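Long-range contacts in 350aa long hypothetical aspartate-semialdehyde dehydrogenase (Sulfolobus tokodaii, PDB 2EP5), which probably catalyses the NADP-dependent interconversion of malonyl-CoA and 3-oxopropanoate, as a member of the aspartate-semialdehyde dehydrogenase family: residues L82-N87 and V105-P110; V146-C151 and G335-T340; K266-L271 and Q283-R288. All coordinates share one frame; numbering follows the deposited sequence.

Contact 1: residues L82-N87 and V105-P110; sequences LSALPN and VSNASP
Two backbone hydrogen bonds join the ends of the parallel strands 80-83 and 103-106: Ser83 N donates a hydrogen bond to Val105 O (2.9 Å), and Asn107 N donates to Ser83 O over 3.1 Å along a nearly straight line (167° at the hydrogen). Both donors lie in the plane of the carbonyl they approach. Beyond the last bridge, segment 105-110 turns, and Ser106, with OG anti to its backbone N, accepts from Ala108 N at 3.0 Å, which makes an ST turn. The CB atoms of Ser83 and Ser106 sit 3.5 Å apart on one face of the sheet, and both hydroxyls are hydrogen-bonded to the carboxylate of Glu94 on helix 87-99. On the other face Leu82 and Val105 run side by side, with Leu82 CD2 4.1 Å from Val105 CB, beneath helix 334-347. Farther on, Ala108 CB abuts Leu85 O at 3.4 Å. The Asn87 side chain folds against Ala108 and Ser109, and an alanine here would probably loosen the fit between the two loops by losing that packing. The contact joins the two strands of the beta-alpha-beta crossover 80-83, 87-99, 103-106 in the Rossmann-type NAD-binding domain.

Contact 2: residues V146-C151 and G335-T340; sequences VKNPNC and GITILT
The loop that leads from strand 144-147 to Cys151, the predicted acyl-thioester nucleophile, is held here against helix 334-347, the last helix of the chain. Asn148 does most of the work. Its CG stands anti to the carbonyl carbon, beside the backbone N (chi1 -70°), so the amide points straight at the helix and meets two threonines one turn apart. ND2 donates to Thr340 OG1, tip to tip, at 3.0 Å and 156°, with the oxygen close to the amide plane. It also donates to Ile120 O, so this buried nitrogen is gripped twice. OD1 lies 2.9 Å from Thr337 OG1, whose side chain crosses the asparagine at about a right angle; that hydroxyl has Ala333 O and Asn107 OD1 around it too. Strand 144-147 borders the parallel Rossmann-type sheet within this chain, and the terminal helix comes back to pack on it. Thr340 OG1 in turn makes a very short hydrogen bond, 2.5 Å, to Ile336 O from above the carbonyl plane, while Thr340 N reaches the same oxygen in the helical pattern (2.8 Å). Apolar contacts flank the amide: Ile336 CD1 touches Asn148 CB at 3.9 Å and Pro149 CD at 4.3 Å, and Val146 CG1 meets Thr340 CG2 end to end at 4.0 Å. Farther along, Asn150 is the N-cap of helix 151-160, its OD1 accepting a hydrogen bond from Ala153 N, and Cys151 sits in the first turn, where the helix end would probably favour the thiolate.

Contact 3: residues K266-L271 and Q283-R288; sequences KNFKSL and QPIIVR
Phe268 has CG anti to its backbone N (chi1 -177°), which lays the ring beside Pro284 and Ile285 of segment 283-288, while Ile285, with CG1 beside its own backbone N (chi1 -58°), extends CD1 to meet it. Gln283 also has CG anti to the backbone N (chi1 -162°) and runs out extended, bringing its amide round to the end of helix 258-266. The setting is the border of the mixed sheet in the dimerisation domain: strand 285-287 is the outermost strand on this side within the chain and runs parallel to 308-316, and the loop between helices 258-266 and 271-274 lies over it. Phe268 carries the apolar part of the contact. Its CD2 lies 3.6 Å from Ile285 CD1 and 3.9 Å from Pro284 CG, both reached obliquely to the ring, and the proline crosses the phenylalanine at about a right angle. The same ring also touches Pro162 and the short helix 122-125, so it sits between the sheet border and a helix from the NAD-binding half. Nearby, Pro284 CG packs on the backbone of the loop, 3.2 Å from Phe268 O. At the helix end Lys266 contributes its first carbon, CB, which rests 4.1 Å from Val287 CG2. Ile285 and Val287 face the loop, whereas Ile286 points the other way, to helix 302-305. No hydrogen bond joins the two segments: Gln283 NE2 comes within 3.2 Å of Lys266 O, but at a poor angle. NE2 instead donates within its own segment, to Ile285 O at only 2.5 Å, lying in that carbonyl's plane.

How the contacts relate
Along the chain contact 1 closes before contact 2 opens, and contact 3 falls within the long interval that contact 2 spans. Contacts 1 and 2 share the parallel sheet, where strands 103-106 and 144-147 are neighbours; their centres are 9 Å apart, and they touch directly, Lys147 NZ lying 2.8 Å from Ser106 OG. Helix 334-347 reaches both. Contact 3 belongs to the mixed sheet of the dimerisation domain, its centre 18 Å from that of contact 2 and 27 Å from that of contact 1. After strand 144-147 of the parallel sheet the chain passes the predicted nucleophile, builds the mixed sheet, and returns with its final helix.

Contact 1: residues L82-N87 and V105-P110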
ATOM      1  N   LEU A  82      20.110  29.905   1.496  1.00 20.76           N
ATOM      2  CA  LEU A  82      19.504  28.852   0.692  1.00 20.60           C
ATOM      3  C   LEU A  82      18.038  28.816   1.103  1.00 19.84           C
ATOM      4  O   LEU A  82      17.710  29.076   2.258  1.00 19.50           O
ATOM      5  CB  LEU A  82      20.165  27.503   0.975  1.00 19.98           C
ATOM      6  CG  LEU A  82      21.693  27.452   0.942  1.00 21.66           C
ATOM      7  CD1 LEU A  82      22.111  25.998   0.945  1.00 19.75           C
ATOM      8  CD2 LEU A  82      22.246  28.149  -0.290  1.00 19.03           C
ATOM      9  N   SER A  83      17.156  28.492   0.167  1.00 20.57           N
ATOM     10  CA  SER A  83      15.733  28.480   0.467  1.00 19.68           C
ATOM     11  C   SER A  83      14.970  27.265  -0.033  1.00 20.04           C
ATOM     12  O   SER A  83      15.111  26.845  -1.187  1.00 16.75           O
ATOM     13  CB  SER A  83      15.080  29.745  -0.100  1.00 20.11           C
ATOM     14  OG  SER A  83      13.704  29.803   0.237  1.00 23.00           O
ATOM     15  N   ALA A  84      14.153  26.713   0.858  1.00 19.99           N
ATOM     16  CA  ALA A  84      13.314  25.566   0.551  1.00 21.89           C
ATOM     17  C   ALA A  84      11.906  25.932   0.997  1.00 21.50           C
ATOM     18  O   ALA A  84      11.085  25.065   1.273  1.00 22.77           O
ATOM     19  CB  ALA A  84      13.800  24.337   1.299  1.00 23.48           C
ATOM     20  N   LEU A  85      11.645  27.234   1.073  1.00 21.45           N
ATOM     21  CA  LEU A  85      10.339  27.745   1.480  1.00 21.93           C
ATOM     22  C   LEU A  85       9.205  27.262   0.580  1.00 22.67           C
ATOM     23  O   LEU A  85       9.407  26.966  -0.603  1.00 22.46           O
ATOM     24  CB  LEU A  85      10.345  29.271   1.453  1.00 18.02           C
ATOM     25  CG  LEU A  85      11.222  30.013   2.452  1.00 20.42           C
ATOM     26  CD1 LEU A  85      11.441  31.451   1.957  1.00 18.81           C
ATOM     27  CD2 LEU A  85      10.568  29.988   3.836  1.00 15.86           C
ATOM     28  N   PRO A  86       7.991  27.155   1.136  1.00 23.33           N
ATOM     29  CA  PRO A  86       6.913  26.706   0.251  1.00 22.82           C
ATOM     30  C   PRO A  86       6.637  27.794  -0.800  1.00 23.07           C
ATOM     31  O   PRO A  86       6.829  28.989  -0.549  1.00 22.12           O
ATOM     32  CB  PRO A  86       5.738  26.460   1.211  1.00 22.37           C
ATOM     33  CG  PRO A  86       6.075  27.269   2.441  1.00 24.61           C
ATOM     34  CD  PRO A  86       7.575  27.133   2.552  1.00 24.27           C
ATOM     35  N   ASN A  87       6.208  27.361  -1.979  1.00 21.84           N
ATOM     36  CA  ASN A  87       5.926  28.254  -3.095  1.00 23.13           C
ATOM     37  C   ASN A  87       5.053  29.466  -2.758  1.00 22.76           C
ATOM     38  O   ASN A  87       5.317  30.570  -3.234  1.00 22.90           O
ATOM     39  CB  ASN A  87       5.291  27.451  -4.245  1.00 20.92           C
ATOM     40  CG  ASN A  87       6.263  26.462  -4.882  1.00 21.05           C
ATOM     41  OD1 ASN A  87       5.854  25.510  -5.563  1.00 21.13           O
ATOM     42  ND2 ASN A  87       7.554  26.691  -4.675  1.00 17.17           N
ATOM     43  N   VAL A 105      19.688  31.549  -3.036  1.00 22.91           N
ATOM     44  CA  VAL A 105      19.599  30.413  -3.960  1.00 20.46           C
ATOM     45  C   VAL A 105      18.387  29.628  -3.454  1.00 22.26           C
ATOM     46  O   VAL A 105      18.410  29.053  -2.357  1.00 22.67           O
ATOM     47  CB  VAL A 105      20.849  29.511  -3.906  1.00 19.62           C
ATOM     48  CG1 VAL A 105      20.723  28.389  -4.933  1.00 18.14           C
ATOM     49  CG2 VAL A 105      22.097  30.328  -4.185  1.00 17.57           C
ATOM     50  N   SER A 106      17.330  29.606  -4.258  1.00 20.80           N
ATOM     51  CA  SER A 106      16.085  28.970  -3.856  1.00 21.40           C
ATOM     52  C   SER A 106      15.486  27.957  -4.820  1.00 22.21           C
ATOM     53  O   SER A 106      15.611  28.099  -6.044  1.00 24.06           O
ATOM     54  CB  SER A 106      15.055  30.071  -3.581  1.00 20.17           C
ATOM     55  OG  SER A 106      13.737  29.569  -3.625  1.00 21.87           O
ATOM     56  N   ASN A 107      14.833  26.928  -4.274  1.00 19.91           N
ATOM     57  CA  ASN A 107      14.191  25.942  -5.131  1.00 19.51           C
ATOM     58  C   ASN A 107      12.673  26.112  -5.144  1.00 17.94           C
ATOM     59  O   ASN A 107      11.949  25.256  -5.640  1.00 20.10           O
ATOM     60  CB  ASN A 107      14.609  24.492  -4.772  1.00 17.33           C
ATOM     61  CG  ASN A 107      14.439  24.143  -3.287  1.00 19.00           C
ATOM     62  OD1 ASN A 107      15.340  23.552  -2.681  1.00 19.85           O
ATOM     63  ND2 ASN A 107      13.290  24.473  -2.711  1.00 14.58           N
ATOM     64  N   ALA A 108      12.198  27.231  -4.606  1.00 19.20           N
ATOM     65  CA  ALA A 108      10.763  27.536  -4.601  1.00 20.37           C
ATOM     66  C   ALA A 108      10.427  28.155  -5.958  1.00 20.91           C
ATOM     67  O   ALA A 108      11.256  28.834  -6.556  1.00 21.27           O
ATOM     68  CB  ALA A 108      10.428  28.510  -3.484  1.00 18.87           C
ATOM     69  N   SER A 109       9.203  27.935  -6.425  1.00 21.68           N
ATOM     70  CA  SER A 109       8.750  28.417  -7.736  1.00 21.57           C
ATOM     71  C   SER A 109       8.775  29.915  -8.106  1.00 21.25           C
ATOM     72  O   SER A 109       9.065  30.260  -9.252  1.00 22.74           O
ATOM     73  CB  SER A 109       7.349  27.869  -8.002  1.00 18.65           C
ATOM     74  OG  SER A 109       6.451  28.337  -7.024  1.00 20.63           O
ATOM     75  N   PRO A 110       8.462  30.822  -7.164  1.00 20.94           N
ATOM     76  CA  PRO A 110       8.483  32.248  -7.526  1.00 21.39           C
ATOM     77  C   PRO A 110       9.778  32.723  -8.204  1.00 21.95           C
ATOM     78  O   PRO A 110      10.878  32.391  -7.760  1.00 21.75           O
ATOM     79  CB  PRO A 110       8.239  32.943  -6.188  1.00 21.67           C
ATOM     80  CG  PRO A 110       7.340  31.963  -5.476  1.00 19.60           C
ATOM     81  CD  PRO A 110       8.026  30.643  -5.769  1.00 19.74           C
TER

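Contact 2: residues V146-C151 and G335-T340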
ATOM      1  N   VAL A 146      19.049  33.397  -7.434  1.00 21.66           N
ATOM      2  CA  VAL A 146      19.233  32.269  -8.345  1.00 19.63           C
ATOM      3  C   VAL A 146      18.125  31.264  -8.040  1.00 19.22           C
ATOM      4  O   VAL A 146      17.735  31.083  -6.886  1.00 20.29           O
ATOM      5  CB  VAL A 146      20.617  31.587  -8.149  1.00 19.81           C
ATOM      6  CG1 VAL A 146      20.756  30.403  -9.104  1.00 17.54           C
ATOM      7  CG2 VAL A 146      21.743  32.599  -8.398  1.00 17.87           C
ATOM      8  N   LYS A 147      17.606  30.616  -9.068  1.00 17.96           N
ATOM      9  CA  LYS A 147      16.538  29.664  -8.850  1.00 16.75           C
ATOM     10  C   LYS A 147      16.840  28.273  -9.366  1.00 16.11           C
ATOM     11  O   LYS A 147      17.695  28.080 -10.228  1.00 16.42           O
ATOM     12  CB  LYS A 147      15.250  30.189  -9.484  1.00 17.01           C
ATOM     13  CG  LYS A 147      14.562  31.277  -8.669  1.00 19.03           C
ATOM     14  CD  LYS A 147      13.903  30.683  -7.424  1.00 19.52           C
ATOM     15  CE  LYS A 147      13.358  31.758  -6.506  1.00 18.44           C
ATOM     16  NZ  LYS A 147      12.404  31.203  -5.511  1.00 20.05           N
ATOM     17  N   ASN A 148      16.142  27.298  -8.801  1.00 16.99           N
ATOM     18  CA  ASN A 148      16.272  25.906  -9.201  1.00 17.04           C
ATOM     19  C   ASN A 148      14.884  25.518  -9.687  1.00 17.91           C
ATOM     20  O   ASN A 148      13.877  26.000  -9.168  1.00 18.40           O
ATOM     21  CB  ASN A 148      16.701  25.045  -8.013  1.00 15.52           C
ATOM     22  CG  ASN A 148      18.130  25.311  -7.601  1.00 15.68           C
ATOM     23  OD1 ASN A 148      18.405  25.717  -6.472  1.00 14.70           O
ATOM     24  ND2 ASN A 148      19.055  25.090  -8.525  1.00 14.20           N
ATOM     25  N   PRO A 149      14.809  24.639 -10.689  1.00 19.11           N
ATOM     26  CA  PRO A 149      13.509  24.230 -11.220  1.00 19.91           C
ATOM     27  C   PRO A 149      12.685  23.221 -10.433  1.00 20.81           C
ATOM     28  O   PRO A 149      13.139  22.629  -9.452  1.00 21.34           O
ATOM     29  CB  PRO A 149      13.870  23.698 -12.605  1.00 21.56           C
ATOM     30  CG  PRO A 149      15.191  23.031 -12.346  1.00 21.38           C
ATOM     31  CD  PRO A 149      15.911  24.049 -11.471  1.00 19.57           C
ATOM     32  N   ASN A 150      11.452  23.054 -10.892  1.00 21.07           N
ATOM     33  CA  ASN A 150      10.512  22.092 -10.343  1.00 22.46           C
ATOM     34  C   ASN A 150      11.231  20.736 -10.387  1.00 22.68           C
ATOM     35  O   ASN A 150      11.910  20.419 -11.372  1.00 21.98           O
ATOM     36  CB  ASN A 150       9.242  22.101 -11.212  1.00 23.13           C
ATOM     37  CG  ASN A 150       8.435  20.823 -11.106  1.00 23.42           C
ATOM     38  OD1 ASN A 150       8.657  19.872 -11.859  1.00 24.58           O
ATOM     39  ND2 ASN A 150       7.491  20.794 -10.171  1.00 24.16           N
ATOM     40  N   CYS A 151      11.099  19.954  -9.319  1.00 22.66           N
ATOM     41  CA  CYS A 151      11.768  18.654  -9.234  1.00 23.76           C
ATOM     42  C   CYS A 151      11.588  17.774 -10.468  1.00 22.18           C
ATOM     43  O   CYS A 151      12.555  17.201 -10.976  1.00 21.51           O
ATOM     44  CB  CYS A 151      11.320  17.905  -7.966  1.00 25.09           C
ATOM     45  SG  CYS A 151       9.541  17.874  -7.654  1.00 35.06           S
ATOM     46  N   GLY A 335      19.704  18.434  -3.358  1.00 20.67           N
ATOM     47  CA  GLY A 335      20.988  18.282  -4.006  1.00 19.65           C
ATOM     48  C   GLY A 335      21.327  19.287  -5.089  1.00 21.68           C
ATOM     49  O   GLY A 335      22.486  19.687  -5.201  1.00 23.16           O
ATOM     50  N   ILE A 336      20.354  19.707  -5.898  1.00 21.38           N
ATOM     51  CA  ILE A 336      20.689  20.666  -6.953  1.00 21.54           C
ATOM     52  C   ILE A 336      20.913  22.078  -6.426  1.00 19.05           C
ATOM     53  O   ILE A 336      21.667  22.839  -7.014  1.00 18.72           O
ATOM     54  CB  ILE A 336      19.628  20.720  -8.082  1.00 19.88           C
ATOM     55  CG1 ILE A 336      18.233  20.860  -7.497  1.00 18.73           C
ATOM     56  CG2 ILE A 336      19.749  19.502  -8.954  1.00 22.25           C
ATOM     57  CD1 ILE A 336      17.204  21.187  -8.529  1.00 22.75           C
ATOM     58  N   THR A 337      20.261  22.423  -5.323  1.00 18.32           N
ATOM     59  CA  THR A 337      20.439  23.744  -4.737  1.00 19.04           C
ATOM     60  C   THR A 337      21.858  23.828  -4.179  1.00 20.76           C
ATOM     61  O   THR A 337      22.579  24.800  -4.400  1.00 21.53           O
ATOM     62  CB  THR A 337      19.447  23.987  -3.592  1.00 18.14           C
ATOM     63  OG1 THR A 337      18.116  23.982  -4.109  1.00 16.46           O
ATOM     64  CG2 THR A 337      19.722  25.333  -2.918  1.00 17.48           C
ATOM     65  N   ILE A 338      22.250  22.789  -3.453  1.00 22.45           N
ATOM     66  CA  ILE A 338      23.573  22.732  -2.853  1.00 22.38           C
ATOM     67  C   ILE A 338      24.625  22.652  -3.958  1.00 22.09           C
ATOM     68  O   ILE A 338      25.686  23.278  -3.867  1.00 22.30           O
ATOM     69  CB  ILE A 338      23.670  21.505  -1.898  1.00 22.06           C
ATOM     70  CG1 ILE A 338      22.778  21.744  -0.673  1.00 20.39           C
ATOM     71  CG2 ILE A 338      25.114  21.257  -1.480  1.00 22.23           C
ATOM     72  CD1 ILE A 338      22.598  20.522   0.218  1.00 17.28           C
ATOM     73  N   LEU A 339      24.322  21.895  -5.008  1.00 21.09           N
ATOM     74  CA  LEU A 339      25.251  21.743  -6.125  1.00 21.63           C
ATOM     75  C   LEU A 339      25.374  23.079  -6.856  1.00 21.70           C
ATOM     76  O   LEU A 339      26.434  23.419  -7.390  1.00 22.56           O
ATOM     77  CB  LEU A 339      24.752  20.673  -7.108  1.00 20.12           C
ATOM     78  CG  LEU A 339      25.794  19.780  -7.797  1.00 20.05           C
ATOM     79  CD1 LEU A 339      25.319  19.459  -9.201  1.00 17.80           C
ATOM     80  CD2 LEU A 339      27.148  20.447  -7.862  1.00 16.67           C
ATOM     81  N   THR A 340      24.280  23.836  -6.884  1.00 21.94           N
ATOM     82  CA  THR A 340      24.287  25.130  -7.547  1.00 20.81           C
ATOM     83  C   THR A 340      25.230  26.062  -6.809  1.00 20.01           C
ATOM     84  O   THR A 340      25.986  26.803  -7.434  1.00 19.14           O
ATOM     85  CB  THR A 340      22.870  25.744  -7.605  1.00 22.23           C
ATOM     86  OG1 THR A 340      22.016  24.891  -8.380  1.00 22.53           O
ATOM     87  CG2 THR A 340      22.910  27.128  -8.255  1.00 20.09           C
TER

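Contact 3: residues K266-L271 and Q283-R288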
ATOM      1  N   LYS A 266      25.091   7.927 -21.349  1.00 29.42           N
ATOM      2  CA  LYS A 266      25.944   7.294 -20.347  1.00 31.89           C
ATOM      3  C   LYS A 266      27.273   8.023 -20.180  1.00 31.70           C
ATOM      4  O   LYS A 266      27.899   7.956 -19.126  1.00 31.28           O
ATOM      5  CB  LYS A 266      26.203   5.824 -20.713  1.00 34.78           C
ATOM      6  CG  LYS A 266      27.060   5.620 -21.947  1.00 39.04           C
ATOM      7  CD  LYS A 266      27.189   4.146 -22.316  1.00 42.65           C
ATOM      8  CE  LYS A 266      28.058   3.365 -21.330  1.00 45.20           C
ATOM      9  NZ  LYS A 266      27.458   3.232 -19.970  1.00 46.78           N
ATOM     10  N   ASN A 267      27.695   8.722 -21.224  1.00 31.56           N
ATOM     11  CA  ASN A 267      28.946   9.467 -21.192  1.00 31.84           C
ATOM     12  C   ASN A 267      28.737  10.941 -20.880  1.00 31.77           C
ATOM     13  O   ASN A 267      29.693  11.714 -20.895  1.00 33.29           O
ATOM     14  CB  ASN A 267      29.665   9.353 -22.537  1.00 32.15           C
ATOM     15  CG  ASN A 267      30.318   8.004 -22.740  1.00 34.07           C
ATOM     16  OD1 ASN A 267      30.726   7.674 -23.851  1.00 34.84           O
ATOM     17  ND2 ASN A 267      30.430   7.218 -21.665  1.00 33.53           N
ATOM     18  N   PHE A 268      27.500  11.339 -20.603  1.00 30.56           N
ATOM     19  CA  PHE A 268      27.239  12.743 -20.312  1.00 30.04           C
ATOM     20  C   PHE A 268      27.870  13.221 -19.015  1.00 30.09           C
ATOM     21  O   PHE A 268      27.530  12.739 -17.933  1.00 30.13           O
ATOM     22  CB  PHE A 268      25.740  13.029 -20.251  1.00 28.93           C
ATOM     23  CG  PHE A 268      25.416  14.485 -20.022  1.00 31.01           C
ATOM     24  CD1 PHE A 268      25.779  15.450 -20.964  1.00 30.99           C
ATOM     25  CD2 PHE A 268      24.753  14.895 -18.864  1.00 29.38           C
ATOM     26  CE1 PHE A 268      25.486  16.804 -20.756  1.00 30.03           C
ATOM     27  CE2 PHE A 268      24.455  16.241 -18.644  1.00 28.79           C
ATOM     28  CZ  PHE A 268      24.822  17.198 -19.592  1.00 31.36           C
ATOM     29  N   LYS A 269      28.791  14.170 -19.143  1.00 30.89           N
ATOM     30  CA  LYS A 269      29.469  14.779 -18.003  1.00 32.77           C
ATOM     31  C   LYS A 269      29.520  16.274 -18.270  1.00 32.32           C
ATOM     32  O   LYS A 269      29.506  16.704 -19.420  1.00 32.82           O
ATOM     33  CB  LYS A 269      30.893  14.244 -17.839  1.00 33.93           C
ATOM     34  CG  LYS A 269      30.982  12.823 -17.319  1.00 36.77           C
ATOM     35  CD  LYS A 269      32.404  12.503 -16.888  1.00 39.93           C
ATOM     36  CE  LYS A 269      32.622  11.010 -16.750  1.00 41.08           C
ATOM     37  NZ  LYS A 269      32.553  10.340 -18.085  1.00 43.32           N
ATOM     38  N   SER A 270      29.578  17.067 -17.210  1.00 31.29           N
ATOM     39  CA  SER A 270      29.618  18.509 -17.369  1.00 30.58           C
ATOM     40  C   SER A 270      30.625  19.107 -16.389  1.00 30.68           C
ATOM     41  O   SER A 270      31.442  18.384 -15.818  1.00 30.27           O
ATOM     42  CB  SER A 270      28.218  19.086 -17.137  1.00 29.62           C
ATOM     43  OG  SER A 270      28.160  20.455 -17.479  1.00 30.83           O
ATOM     44  N   LEU A 271      30.558  20.422 -16.199  1.00 31.30           N
ATOM     45  CA  LEU A 271      31.465  21.133 -15.303  1.00 31.97           C
ATOM     46  C   LEU A 271      31.483  20.575 -13.882  1.00 32.61           C
ATOM     47  O   LEU A 271      32.551  20.438 -13.280  1.00 32.81           O
ATOM     48  CB  LEU A 271      31.113  22.623 -15.279  1.00 32.13           C
ATOM     49  CG  LEU A 271      31.963  23.546 -14.399  1.00 33.67           C
ATOM     50  CD1 LEU A 271      31.992  24.945 -15.001  1.00 33.27           C
ATOM     51  CD2 LEU A 271      31.406  23.576 -12.983  1.00 32.52           C
ATOM     52  N   GLN A 283      28.458  10.065 -12.587  1.00 32.78           N
ATOM     53  CA  GLN A 283      27.730   9.890 -13.846  1.00 32.72           C
ATOM     54  C   GLN A 283      26.296  10.361 -13.605  1.00 30.41           C
ATOM     55  O   GLN A 283      25.460   9.599 -13.122  1.00 32.43           O
ATOM     56  CB  GLN A 283      27.736   8.417 -14.278  1.00 34.48           C
ATOM     57  CG  GLN A 283      27.404   8.232 -15.755  1.00 40.59           C
ATOM     58  CD  GLN A 283      27.324   6.773 -16.189  1.00 43.51           C
ATOM     59  OE1 GLN A 283      28.223   5.973 -15.908  1.00 47.23           O
ATOM     60  NE2 GLN A 283      26.250   6.425 -16.893  1.00 40.10           N
ATOM     61  N   PRO A 284      25.990  11.624 -13.951  1.00 28.02           N
ATOM     62  CA  PRO A 284      24.651  12.195 -13.757  1.00 25.52           C
ATOM     63  C   PRO A 284      23.517  11.424 -14.414  1.00 24.69           C
ATOM     64  O   PRO A 284      22.365  11.531 -14.000  1.00 25.07           O
ATOM     65  CB  PRO A 284      24.800  13.613 -14.300  1.00 23.55           C
ATOM     66  CG  PRO A 284      25.831  13.448 -15.367  1.00 25.88           C
ATOM     67  CD  PRO A 284      26.844  12.548 -14.715  1.00 24.88           C
ATOM     68  N   ILE A 285      23.845  10.647 -15.438  1.00 23.91           N
ATOM     69  CA  ILE A 285      22.845   9.853 -16.128  1.00 25.31           C
ATOM     70  C   ILE A 285      23.306   8.406 -16.221  1.00 26.02           C
ATOM     71  O   ILE A 285      24.395   8.122 -16.715  1.00 26.17           O
ATOM     72  CB  ILE A 285      22.593  10.375 -17.558  1.00 24.97           C
ATOM     73  CG1 ILE A 285      22.145  11.844 -17.514  1.00 23.47           C
ATOM     74  CG2 ILE A 285      21.538   9.508 -18.238  1.00 23.13           C
ATOM     75  CD1 ILE A 285      22.072  12.525 -18.891  1.00 24.57           C
ATOM     76  N   ILE A 286      22.479   7.495 -15.727  1.00 26.68           N
ATOM     77  CA  ILE A 286      22.789   6.072 -15.772  1.00 26.51           C
ATOM     78  C   ILE A 286      21.840   5.406 -16.762  1.00 28.03           C
ATOM     79  O   ILE A 286      20.626   5.641 -16.722  1.00 28.93           O
ATOM     80  CB  ILE A 286      22.580   5.400 -14.398  1.00 26.68           C
ATOM     81  CG1 ILE A 286      23.567   5.965 -13.380  1.00 27.06           C
ATOM     82  CG2 ILE A 286      22.736   3.888 -14.524  1.00 24.43           C
ATOM     83  CD1 ILE A 286      23.297   5.505 -11.949  1.00 27.72           C
ATOM     84  N   VAL A 287      22.385   4.583 -17.652  1.00 27.90           N
ATOM     85  CA  VAL A 287      21.556   3.877 -18.625  1.00 25.77           C
ATOM     86  C   VAL A 287      21.468   2.397 -18.249  1.00 27.07           C
ATOM     87  O   VAL A 287      22.479   1.738 -17.992  1.00 27.16           O
ATOM     88  CB  VAL A 287      22.120   4.019 -20.058  1.00 24.66           C
ATOM     89  CG1 VAL A 287      21.290   3.201 -21.028  1.00 21.83           C
ATOM     90  CG2 VAL A 287      22.105   5.487 -20.481  1.00 23.12           C
ATOM     91  N   ARG A 288      20.245   1.885 -18.202  1.00 27.17           N
ATOM     92  CA  ARG A 288      20.009   0.492 -17.863  1.00 27.56           C
ATOM     93  C   ARG A 288      19.613  -0.303 -19.104  1.00 29.03           C
ATOM     94  O   ARG A 288      18.764   0.135 -19.877  1.00 29.29           O
ATOM     95  CB  ARG A 288      18.909   0.408 -16.807  1.00 27.11           C
ATOM     96  CG  ARG A 288      19.413   0.692 -15.415  1.00 29.23           C
ATOM     97  CD  ARG A 288      20.158  -0.517 -14.915  1.00 31.20           C
ATOM     98  NE  ARG A 288      21.335  -0.194 -14.127  1.00 33.60           N
ATOM     99  CZ  ARG A 288      22.175  -1.113 -13.666  1.00 36.24           C
ATOM    100  NH1 ARG A 288      21.949  -2.396 -13.925  1.00 34.84           N
ATOM    101  NH2 ARG A 288      23.237  -0.753 -12.952  1.00 36.24           N
TER